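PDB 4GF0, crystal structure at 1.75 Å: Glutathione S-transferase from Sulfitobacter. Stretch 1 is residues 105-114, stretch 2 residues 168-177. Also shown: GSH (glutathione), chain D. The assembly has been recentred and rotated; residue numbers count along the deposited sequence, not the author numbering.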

# COMPACT_ATOMS: atom_id res chain seq x y z
N THR A 105 7.52 -0.61 0.27
CA THR A 105 8.98 -0.68 0.39
C THR A 105 9.43 -1.38 1.67
O THR A 105 10.15 -2.38 1.61
CB THR A 105 9.62 0.72 0.30
OG1 THR A 105 9.13 1.39 -0.87
CG2 THR A 105 11.14 0.61 0.20
N MET A 106 9.04 -0.85 2.83
CA MET A 106 9.61 -1.37 4.06
C MET A 106 9.03 -2.74 4.45
O MET A 106 9.78 -3.65 4.81
CB MET A 106 9.47 -0.36 5.21
CG MET A 106 10.36 -0.68 6.41
SD MET A 106 10.51 0.76 7.49
CE MET A 106 11.60 0.18 8.78
N HIS A 107 7.71 -2.89 4.37
CA HIS A 107 7.12 -4.20 4.64
C HIS A 107 7.62 -5.18 3.59
O HIS A 107 7.92 -6.33 3.89
CB HIS A 107 5.58 -4.14 4.63
CG HIS A 107 4.91 -5.38 5.14
ND1 HIS A 107 3.56 -5.44 5.40
CD2 HIS A 107 5.41 -6.60 5.45
CE1 HIS A 107 3.25 -6.64 5.84
NE2 HIS A 107 4.35 -7.37 5.88
N VAL A 108 7.72 -4.71 2.35
CA VAL A 108 8.19 -5.56 1.26
C VAL A 108 9.61 -6.06 1.50
O VAL A 108 9.90 -7.24 1.25
CB VAL A 108 8.06 -4.84 -0.11
CG1 VAL A 108 8.82 -5.61 -1.20
CG2 VAL A 108 6.59 -4.67 -0.48
N ALA A 109 10.50 -5.19 1.99
CA ALA A 109 11.85 -5.61 2.35
C ALA A 109 11.82 -6.69 3.43
O ALA A 109 12.54 -7.68 3.35
CB ALA A 109 12.70 -4.42 2.80
N HIS A 110 10.98 -6.49 4.45
CA HIS A 110 10.86 -7.46 5.53
C HIS A 110 10.34 -8.81 5.02
O HIS A 110 10.77 -9.86 5.47
CB HIS A 110 9.91 -6.92 6.61
CG HIS A 110 9.53 -7.92 7.65
ND1 HIS A 110 10.37 -8.30 8.67
CD2 HIS A 110 8.38 -8.63 7.83
CE1 HIS A 110 9.76 -9.19 9.44
NE2 HIS A 110 8.55 -9.40 8.94
N ALA A 111 9.43 -8.75 4.05
CA ALA A 111 8.75 -9.94 3.53
C ALA A 111 9.72 -10.87 2.82
O ALA A 111 9.45 -12.07 2.69
CB ALA A 111 7.62 -9.55 2.59
N HIS A 112 10.84 -10.33 2.37
CA HIS A 112 11.84 -11.16 1.69
C HIS A 112 12.60 -12.08 2.64
O HIS A 112 13.36 -12.95 2.20
CB HIS A 112 12.81 -10.29 0.88
CG HIS A 112 12.23 -9.80 -0.40
ND1 HIS A 112 11.27 -8.79 -0.46
CD2 HIS A 112 12.44 -10.18 -1.68
CE1 HIS A 112 10.94 -8.58 -1.72
NE2 HIS A 112 11.64 -9.41 -2.48
N LYS A 113 12.40 -11.90 3.94
CA LYS A 113 13.06 -12.77 4.92
C LYS A 113 12.47 -14.17 4.92
O LYS A 113 13.20 -15.16 4.86
CB LYS A 113 13.01 -12.17 6.33
CG LYS A 113 13.81 -12.97 7.35
CD LYS A 113 14.02 -12.21 8.65
CE LYS A 113 12.79 -12.24 9.53
NZ LYS A 113 13.07 -11.62 10.87
N MET A 114 11.14 -14.25 5.00
CA MET A 114 10.44 -15.52 5.14
C MET A 114 9.54 -15.90 3.96
O MET A 114 9.14 -17.06 3.84
CB MET A 114 9.58 -15.52 6.41
CG MET A 114 10.36 -15.41 7.71
SD MET A 114 11.52 -16.78 7.93
CE MET A 114 11.68 -16.80 9.72
N1 GSH D . -0.13 -5.64 1.51
CA1 GSH D . -0.70 -6.38 2.62
C1 GSH D . -1.20 -5.42 3.66
O11 GSH D . -2.24 -5.69 4.32
O12 GSH D . -0.57 -4.36 3.89
CB1 GSH D . 0.35 -7.26 3.26
CG1 GSH D . -0.39 -8.33 4.07
CD1 GSH D . 0.61 -9.40 4.51
OE1 GSH D . 1.46 -9.83 3.74
N2 GSH D . 0.54 -9.90 5.88
CA2 GSH D . 1.46 -10.92 6.32
C2 GSH D . 0.83 -12.25 6.04
O2 GSH D . -0.39 -12.39 6.06
CB2 GSH D . 1.74 -10.80 7.78
SG2 GSH D . 2.64 -9.29 8.10
N3 GSH D . 1.65 -13.42 5.72
CA3 GSH D . 0.98 -14.69 5.47
C3 GSH D . 1.65 -15.45 4.34
O31 GSH D . 2.41 -14.85 3.54
O32 GSH D . 1.42 -16.69 4.19
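Stretch 2 168-177: VVCNWLDGDG

How does stretch 2 lie on stretch 1? Stretch 1 arrives as a helix, with Ala-109 N bonded to Thr-105 O (2.9 Å) and His-110 N to Met-106 O (3.1 Å). Stretch 2 also enters as a helix, then passes through a type I turn from Cys-170 to Leu-173 and another from Asp-174 to Gly-177. The two run in the same general sense: the CA atoms of His-107 and Val-169 lie 6.8 Å apart, those of His-110 and Asp-176 7.5 Å. Early residues therefore meet early ones and late meet late, burying 450 Å² in all.

What satisfies the carboxylate of Asp-176? Its CA-to-CB bond points toward stretch 1, and each oxygen has a donor there. His-110 ND1 donates to Asp-176 OD2 at 2.5 Å, nearly straight at 169°, with the oxygen near the plane of the imidazole, where an N-H points. Lys-113 NZ donates to Asp-176 OD1, also at 2.5 Å, forming a salt bridge. Because His-110 and Lys-113 are three residues apart, about one helical turn, their side chains can converge on one buried acid. The backbone N of Asp-176 is engaged within its own stretch, bonding to Trp-172 O at 2.9 Å and weakly to Leu-173 O at 3.0 Å.

Where do the aromatic rings sit? Trp-172 gives up the largest area in stretch 2, and its six-membered ring forms an offset stack with His-110, centroids 4.0 Å apart and planes at 5°. Trp-172 CE3 comes within 3.5 Å of His-110 CG, so the imidazole is covered on a face while its edge serves Asp-176. His-107 meets the same six-membered ring obliquely, planes at 49°, with His-107 NE2 3.4 Å from Trp-172 CH2. That NE2 is also 3.4 Å from SG2 of the bound glutathione, which lies at the edge of the His-107 ring. The indole NE1 is hydrogen-bonded elsewhere in the structure.

What closes the contact where no polar groups are matched? At its start, the extended Met-106 side chain, t at all three chi angles, reaches over stretch 2: its CG lies 3.5 Å from Val-169 CG1 and its CE 3.9 Å from Leu-173 CD2. The CA-to-CB bond of Leu-173 points away, yet the end of its side chain comes nearer. His-112 keeps out of the contact; its ND1 donates back to Val-108 O at 2.7 Å, and its NE2 is bonded elsewhere in the structure.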

# COMPACT_ATOMS: atom_id res chain seq x y z
N VAL A 168 4.27 -0.92 14.11
CA VAL A 168 4.31 -2.36 13.91
C VAL A 168 5.47 -2.75 13.00
O VAL A 168 6.14 -3.76 13.23
CB VAL A 168 2.96 -2.91 13.41
CG1 VAL A 168 3.10 -4.39 13.06
CG2 VAL A 168 1.90 -2.72 14.48
N VAL A 169 5.75 -1.95 11.98
CA VAL A 169 6.89 -2.23 11.11
C VAL A 169 8.22 -2.08 11.85
O VAL A 169 9.10 -2.94 11.74
CB VAL A 169 6.88 -1.35 9.84
CG1 VAL A 169 8.13 -1.62 8.99
CG2 VAL A 169 5.60 -1.62 9.02
N CYS A 170 8.37 -1.01 12.62
CA CYS A 170 9.64 -0.81 13.33
C CYS A 170 9.85 -1.85 14.42
O CYS A 170 10.98 -2.13 14.84
CB CYS A 170 9.71 0.61 13.92
SG CYS A 170 9.95 1.86 12.67
N ASN A 171 8.76 -2.46 14.86
CA ASN A 171 8.83 -3.52 15.84
C ASN A 171 9.52 -4.78 15.28
O ASN A 171 9.95 -5.65 16.03
CB ASN A 171 7.43 -3.86 16.36
CG ASN A 171 7.45 -4.48 17.72
OD1 ASN A 171 7.94 -3.88 18.68
ND2 ASN A 171 6.91 -5.69 17.83
N TRP A 172 9.64 -4.85 13.95
CA TRP A 172 10.34 -5.95 13.27
C TRP A 172 11.85 -5.73 13.20
O TRP A 172 12.59 -6.66 12.90
CB TRP A 172 9.83 -6.10 11.83
CG TRP A 172 8.44 -6.60 11.69
CD1 TRP A 172 7.77 -7.42 12.54
CD2 TRP A 172 7.54 -6.31 10.62
NE1 TRP A 172 6.50 -7.66 12.06
CE2 TRP A 172 6.34 -6.99 10.88
CE3 TRP A 172 7.65 -5.54 9.45
CZ2 TRP A 172 5.23 -6.91 10.02
CZ3 TRP A 172 6.55 -5.47 8.60
CH2 TRP A 172 5.36 -6.15 8.89
N LEU A 173 12.30 -4.50 13.45
CA LEU A 173 13.70 -4.15 13.14
C LEU A 173 14.74 -4.96 13.92
O LEU A 173 15.68 -5.49 13.32
CB LEU A 173 13.95 -2.65 13.33
CG LEU A 173 13.35 -1.73 12.26
CD1 LEU A 173 13.40 -0.28 12.71
CD2 LEU A 173 14.08 -1.90 10.92
N ASP A 174 14.57 -5.07 15.23
CA ASP A 174 15.53 -5.83 16.05
C ASP A 174 15.61 -7.27 15.56
O ASP A 174 16.71 -7.81 15.37
CB ASP A 174 15.13 -5.80 17.53
CG ASP A 174 15.55 -4.51 18.22
OD1 ASP A 174 16.32 -3.73 17.63
OD2 ASP A 174 15.12 -4.30 19.38
N GLY A 175 14.45 -7.87 15.33
CA GLY A 175 14.35 -9.24 14.84
C GLY A 175 14.94 -9.41 13.45
O GLY A 175 15.36 -10.51 13.08
N ASP A 176 14.96 -8.33 12.67
CA ASP A 176 15.53 -8.38 11.33
C ASP A 176 17.01 -8.03 11.32
O ASP A 176 17.63 -7.98 10.26
CB ASP A 176 14.76 -7.46 10.36
CG ASP A 176 13.39 -8.01 9.97
OD1 ASP A 176 13.09 -9.17 10.34
OD2 ASP A 176 12.62 -7.30 9.29
N GLY A 177 17.59 -7.80 12.49
CA GLY A 177 19.01 -7.53 12.60
C GLY A 177 19.40 -6.06 12.53
O GLY A 177 20.55 -5.74 12.20